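Probable chemoreceptor (Methyl-accepting chemotaxis) transmembrane protein (Rhizobium meliloti, PDB 6D8V) probably serves as a transmembrane chemotaxis receptor whose periplasmic Cache-type sensory domain binds quaternary ammonium compounds such as 1,1-dimethyl-prolinium. Local coordinates at residues A[27-32]-A[168-173]; A[59-64]-A[69-74]. All coordinates share one frame; numbering follows the deposited sequence.

Interaction 1 of 2, residues A[27-32]-A[168-173]; sequences GELAAA and SGVDIS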
loop_
_atom_site.group_PDB
_atom_site.type_symbol
_atom_site.label_atom_id
_atom_site.label_comp_id
_atom_site.label_asym_id
_atom_site.label_seq_id
_atom_site.Cartn_x
_atom_site.Cartn_y
_atom_site.Cartn_z
ATOM N N GLY A 27 -7.970 5.661 -1.204
ATOM C CA GLY A 27 -9.293 5.602 -0.595
ATOM C C GLY A 27 -10.242 4.685 -1.347
ATOM O O GLY A 27 -11.045 3.964 -0.744
ATOM N N GLU A 28 -10.144 4.686 -2.680
ATOM C CA GLU A 28 -11.018 3.841 -3.493
ATOM C C GLU A 28 -10.694 2.363 -3.301
ATOM O O GLU A 28 -11.608 1.527 -3.229
ATOM C CB GLU A 28 -10.919 4.234 -4.971
ATOM C CG GLU A 28 -11.628 5.541 -5.299
ATOM C CD GLU A 28 -11.586 5.883 -6.774
ATOM O OE1 GLU A 28 -10.880 6.843 -7.148
ATOM O OE2 GLU A 28 -12.263 5.192 -7.559
ATOM N N LEU A 29 -9.398 2.017 -3.210
ATOM C CA LEU A 29 -9.030 0.633 -2.913
ATOM C C LEU A 29 -9.417 0.263 -1.490
ATOM O O LEU A 29 -9.956 -0.825 -1.252
ATOM C CB LEU A 29 -7.529 0.398 -3.118
ATOM C CG LEU A 29 -6.985 0.381 -4.544
ATOM C CD1 LEU A 29 -5.545 -0.146 -4.570
ATOM C CD2 LEU A 29 -7.877 -0.443 -5.461
ATOM N N ALA A 30 -9.147 1.153 -0.529
ATOM C CA ALA A 30 -9.566 0.897 0.847
ATOM C C ALA A 30 -11.051 0.564 0.912
ATOM O O ALA A 30 -11.455 -0.372 1.614
ATOM C CB ALA A 30 -9.248 2.105 1.732
ATOM N N ALA A 31 -11.877 1.310 0.170
ATOM C CA ALA A 31 -13.309 1.025 0.124
ATOM C C ALA A 31 -13.591 -0.345 -0.481
ATOM O O ALA A 31 -14.463 -1.080 0.006
ATOM C CB ALA A 31 -14.033 2.102 -0.674
ATOM N N ALA A 32 -12.878 -0.700 -1.555
ATOM C CA ALA A 32 -13.054 -2.023 -2.148
ATOM C C ALA A 32 -12.594 -3.124 -1.202
ATOM O O ALA A 32 -13.194 -4.203 -1.164
ATOM C CB ALA A 32 -12.298 -2.112 -3.476
ATOM N N SER A 168 -8.783 -9.557 5.523
ATOM C CA SER A 168 -8.716 -9.414 4.076
ATOM C C SER A 168 -8.049 -8.089 3.716
ATOM O O SER A 168 -8.095 -7.115 4.472
ATOM C CB SER A 168 -10.115 -9.479 3.457
ATOM O OG SER A 168 -10.099 -9.004 2.121
ATOM N N GLY A 169 -7.416 -8.056 2.548
ATOM C CA GLY A 169 -6.741 -6.840 2.134
ATOM C C GLY A 169 -6.446 -6.818 0.648
ATOM O O GLY A 169 -6.654 -7.796 -0.072
ATOM N N VAL A 170 -5.922 -5.679 0.207
ATOM C CA VAL A 170 -5.609 -5.398 -1.187
ATOM C C VAL A 170 -4.183 -4.856 -1.249
ATOM O O VAL A 170 -3.682 -4.283 -0.274
ATOM C CB VAL A 170 -6.634 -4.387 -1.756
ATOM C CG1 VAL A 170 -6.210 -3.850 -3.108
ATOM C CG2 VAL A 170 -7.996 -5.037 -1.834
ATOM N N ASP A 171 -3.519 -5.028 -2.396
ATOM C CA ASP A 171 -2.108 -4.649 -2.508
ATOM C C ASP A 171 -1.892 -3.576 -3.561
ATOM O O ASP A 171 -2.560 -3.559 -4.595
ATOM C CB ASP A 171 -1.203 -5.850 -2.839
ATOM C CG ASP A 171 -1.313 -6.948 -1.818
ATOM O OD1 ASP A 171 -1.658 -6.652 -0.645
ATOM O OD2 ASP A 171 -1.062 -8.110 -2.189
ATOM N N ILE A 172 -0.945 -2.685 -3.283
ATOM C CA ILE A 172 -0.466 -1.687 -4.228
ATOM C C ILE A 172 1.021 -1.933 -4.403
ATOM O O ILE A 172 1.798 -1.776 -3.450
ATOM C CB ILE A 172 -0.721 -0.253 -3.741
ATOM C CG1 ILE A 172 -2.200 -0.048 -3.393
ATOM C CG2 ILE A 172 -0.281 0.742 -4.796
ATOM C CD1 ILE A 172 -2.538 1.370 -2.962
ATOM N N SER A 173 1.414 -2.345 -5.603
ATOM C CA SER A 173 2.821 -2.576 -5.875
ATOM C C SER A 173 3.569 -1.252 -5.877
ATOM O O SER A 173 3.049 -0.223 -6.321
ATOM C CB SER A 173 2.997 -3.285 -7.213
ATOM O OG SER A 173 2.894 -2.380 -8.293
#
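Leu-29 of the long N-terminal helix 2-45 meets Val-170 and Ile-172 of strand 163-173 where that helix packs against the antiparallel sheet of the ligand-binding PDC module. The contact is wholly apolar, and no hydrogen bond joins 27-32 to 168-173. One methyl of the leucine does the work: CD1 of Leu-29 lies 3.5 Å from CG1 of Ile-172 and 3.7 Å from its CD1, and reaches CG1 of Val-170 at 4.0 Å. The backbones stay well apart, the CA atoms of Leu-29 and Val-170 being 7.1 Å from each other. Leu-29 spans this gap with CG beside its backbone N and anti to its carbonyl carbon (chi1 -71°), which carries CD1 across to the strand. The Ile-172 side chain comes at an oblique angle to it and presents both CG1 and CD1 to the leucine methyl. Val-170 offers CG1, the branch anti to the backbone N (chi1 169°).

His-65 also touches Leu-29, while Phe-67 and Ala-68 pack on Ile-172 and Val-170, so the loop leading into strand 70-75 joins the same hydrophobic layer. Asp-171, between the two apolar residues, leaves the strand on the other face and belongs to the ligand pocket. Its OD1 accepts a hydrogen bond from NE1 of Trp-72 and shares another with OG of Ser-153; two bonds on one oxygen probably restrict the rotation of the carboxylate. At the strand's end Ser-173 takes the N-cap position of helix 174-183, its OG bonded to the backbone N of Ala-176. A strand with one face against a long N-terminal helix and the other turned to the ligand is the arrangement typical of PDC modules in Cache-type receptors.

Interaction 2 of 2, residues A[59-64]-A[69-74]; sequences KANLEQ and FGSWFA. With PBE (1,1-dimethyl-prolinium), chain C.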
loop_
_atom_site.group_PDB
_atom_site.type_symbol
_atom_site.label_atom_id
_atom_site.label_comp_id
_atom_site.label_asym_id
_atom_site.label_seq_id
_atom_site.Cartn_x
_atom_site.Cartn_y
_atom_site.Cartn_z
ATOM N N LYS A 59 -11.573 -12.760 -6.244
ATOM C CA LYS A 59 -10.967 -12.300 -7.484
ATOM C C LYS A 59 -11.632 -11.041 -8.025
ATOM O O LYS A 59 -11.044 -10.356 -8.872
ATOM C CB LYS A 59 -11.014 -13.420 -8.529
ATOM C CG LYS A 59 -10.216 -13.151 -9.791
ATOM C CD LYS A 59 -10.125 -14.403 -10.654
ATOM C CE LYS A 59 -9.448 -14.125 -11.986
ATOM N NZ LYS A 59 -9.296 -15.366 -12.792
ATOM N N ALA A 60 -12.839 -10.716 -7.545
ATOM C CA ALA A 60 -13.562 -9.558 -8.060
ATOM C C ALA A 60 -12.787 -8.266 -7.849
ATOM O O ALA A 60 -12.869 -7.348 -8.676
ATOM C CB ALA A 60 -14.932 -9.459 -7.400
ATOM N N ASN A 61 -12.027 -8.178 -6.753
ATOM C CA ASN A 61 -11.344 -6.931 -6.420
ATOM C C ASN A 61 -10.236 -6.591 -7.409
ATOM O O ASN A 61 -9.872 -5.416 -7.543
ATOM C CB ASN A 61 -10.771 -7.008 -5.009
ATOM C CG ASN A 61 -11.627 -6.288 -3.995
ATOM O OD1 ASN A 61 -12.314 -5.317 -4.321
ATOM N ND2 ASN A 61 -11.581 -6.753 -2.750
ATOM N N LEU A 62 -9.676 -7.597 -8.091
ATOM C CA LEU A 62 -8.654 -7.336 -9.099
ATOM C C LEU A 62 -9.257 -7.080 -10.475
ATOM O O LEU A 62 -8.703 -6.299 -11.259
ATOM C CB LEU A 62 -7.673 -8.503 -9.174
ATOM C CG LEU A 62 -6.570 -8.596 -8.123
ATOM C CD1 LEU A 62 -5.634 -9.756 -8.452
ATOM C CD2 LEU A 62 -5.786 -7.292 -8.008
ATOM N N GLU A 63 -10.381 -7.728 -10.789
ATOM C CA GLU A 63 -11.032 -7.492 -12.070
ATOM C C GLU A 63 -11.630 -6.092 -12.163
ATOM O O GLU A 63 -11.784 -5.566 -13.270
ATOM C CB GLU A 63 -12.120 -8.539 -12.308
ATOM C CG GLU A 63 -11.620 -9.947 -12.603
ATOM C CD GLU A 63 -12.769 -10.921 -12.837
ATOM O OE1 GLU A 63 -13.296 -11.475 -11.848
ATOM O OE2 GLU A 63 -13.158 -11.114 -14.009
ATOM N N GLN A 64 -11.980 -5.470 -11.033
ATOM C CA GLN A 64 -12.663 -4.180 -11.081
ATOM C C GLN A 64 -11.759 -2.987 -10.797
ATOM O O GLN A 64 -12.140 -1.858 -11.112
ATOM C CB GLN A 64 -13.835 -4.142 -10.088
ATOM C CG GLN A 64 -14.797 -5.325 -10.161
ATOM C CD GLN A 64 -15.559 -5.421 -11.472
ATOM O OE1 GLN A 64 -15.994 -4.411 -12.038
ATOM N NE2 GLN A 64 -15.730 -6.649 -11.962
ATOM N N PHE A 69 -2.733 -4.614 -7.054
ATOM C CA PHE A 69 -1.847 -5.671 -7.532
ATOM C C PHE A 69 -2.360 -7.049 -7.151
ATOM O O PHE A 69 -2.125 -8.020 -7.877
ATOM C CB PHE A 69 -0.435 -5.478 -6.972
ATOM C CG PHE A 69 0.588 -6.448 -7.523
ATOM C CD1 PHE A 69 1.251 -6.175 -8.709
ATOM C CD2 PHE A 69 0.913 -7.619 -6.839
ATOM C CE1 PHE A 69 2.196 -7.052 -9.213
ATOM C CE2 PHE A 69 1.858 -8.502 -7.341
ATOM C CZ PHE A 69 2.498 -8.217 -8.526
ATOM N N GLY A 70 -3.050 -7.150 -6.020
ATOM C CA GLY A 70 -3.493 -8.436 -5.517
ATOM C C GLY A 70 -4.550 -8.279 -4.458
ATOM O O GLY A 70 -4.681 -7.223 -3.823
ATOM N N SER A 71 -5.315 -9.353 -4.265
ATOM C CA SER A 71 -6.398 -9.423 -3.296
ATOM C C SER A 71 -6.236 -10.713 -2.507
ATOM O O SER A 71 -6.045 -11.781 -3.100
ATOM C CB SER A 71 -7.764 -9.379 -3.999
ATOM O OG SER A 71 -8.834 -9.207 -3.087
ATOM N N TRP A 72 -6.307 -10.628 -1.180
ATOM C CA TRP A 72 -6.000 -11.790 -0.358
ATOM C C TRP A 72 -6.937 -11.854 0.840
ATOM O O TRP A 72 -7.759 -10.959 1.078
ATOM C CB TRP A 72 -4.534 -11.767 0.090
ATOM C CG TRP A 72 -4.104 -10.436 0.609
ATOM C CD1 TRP A 72 -3.548 -9.411 -0.110
ATOM C CD2 TRP A 72 -4.187 -9.974 1.961
ATOM N NE1 TRP A 72 -3.277 -8.349 0.713
ATOM C CE2 TRP A 72 -3.660 -8.668 1.989
ATOM C CE3 TRP A 72 -4.649 -10.540 3.151
ATOM C CZ2 TRP A 72 -3.587 -7.921 3.158
ATOM C CZ3 TRP A 72 -4.579 -9.792 4.307
ATOM C CH2 TRP A 72 -4.050 -8.499 4.304
ATOM N N PHE A 73 -6.801 -12.945 1.592
ATOM C CA PHE A 73 -7.520 -13.124 2.850
ATOM C C PHE A 73 -6.762 -14.117 3.717
ATOM O O PHE A 73 -6.594 -15.278 3.329
ATOM C CB PHE A 73 -8.947 -13.609 2.610
ATOM C CG PHE A 73 -9.605 -14.144 3.848
ATOM C CD1 PHE A 73 -9.956 -13.289 4.878
ATOM C CD2 PHE A 73 -9.849 -15.502 3.995
ATOM C CE1 PHE A 73 -10.550 -13.776 6.026
ATOM C CE2 PHE A 73 -10.446 -15.993 5.143
ATOM C CZ PHE A 73 -10.796 -15.129 6.159
ATOM N N ALA A 74 -6.319 -13.669 4.889
ATOM C CA ALA A 74 -5.725 -14.543 5.892
ATOM C C ALA A 74 -6.758 -14.823 6.974
ATOM O O ALA A 74 -7.286 -13.892 7.591
ATOM C CB ALA A 74 -4.468 -13.920 6.497
HETATM N N PBE C . 0.223 -11.005 0.708
HETATM C CD PBE C . -0.558 -10.420 1.578
HETATM C CA PBE C . 1.548 -11.011 1.452
HETATM C CB PBE C . 1.097 -11.452 2.902
HETATM C CG PBE C . -0.065 -10.977 3.038
HETATM C CE PBE C . -0.272 -12.369 0.426
HETATM C CF PBE C . 0.316 -10.203 -0.528
HETATM C C PBE C . 2.581 -11.876 0.929
HETATM O O PBE C . 3.558 -12.184 1.665
HETATM O OXT PBE C . 2.537 -12.305 -0.255
#
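Leu-62 of the short helix 60-64 is laid against the backbone of the chain that enters strand 70-75, its CD2 being 3.4 Å from Gly-70 N and 3.5 Å from Phe-69 C. Its CD1 rests 3.9 Å from Gly-70 CA, so both methyls of the fork lie against one side of the main chain at Phe-69 and Gly-70. At the preceding residue, CB of Asn-61 lies 3.5 Å from OG of Ser-71. That hydroxyl, anti to its backbone N (chi1 -170°), points toward the helical side, where it makes a weak hydrogen bond to the carbonyl O of Leu-58, at the end of the preceding helix 51-58. The axes of helix 60-64 and strand 70-74 run nearly antiparallel (164°) and approach to 7.5 Å.

Beyond the strand, the indole of Trp-72 carries the ring carbon CD of 1,1-dimethyl-prolinium 3.4 Å above one face, offset toward the rim. Trp-124 meets the indole edge-to-face. The ligand also takes hydrogen bonds from the backbone N atoms of Glu-143 and Gly-144, probably through its carboxylate. Since CD is attached to the quaternary nitrogen, which has no N-H to donate, recognition on this side probably relies on dispersion and on attraction between the cation and the aromatic face.

The two contacts have their centres about 9 Å apart and meet the same antiparallel sheet, in which strands 163-173 and 70-75 are neighbours. Along the chain, interaction 2 is local and falls within the 135 residues that separate the two segments of interaction 1, on the N-terminal helix and strand 163-173. They touch directly: Asp-171 O probably accepts a hydrogen bond from Phe-69 N at 2.7 Å, and Ala-32 CB packs 3.3 Å from Asn-61 OD1. Thus helices 2-45 and 60-64 are neighbours on one side of the sheet, whereas Asp-171 and Trp-72, one from each contact, come together on the ligand side of the PDC module.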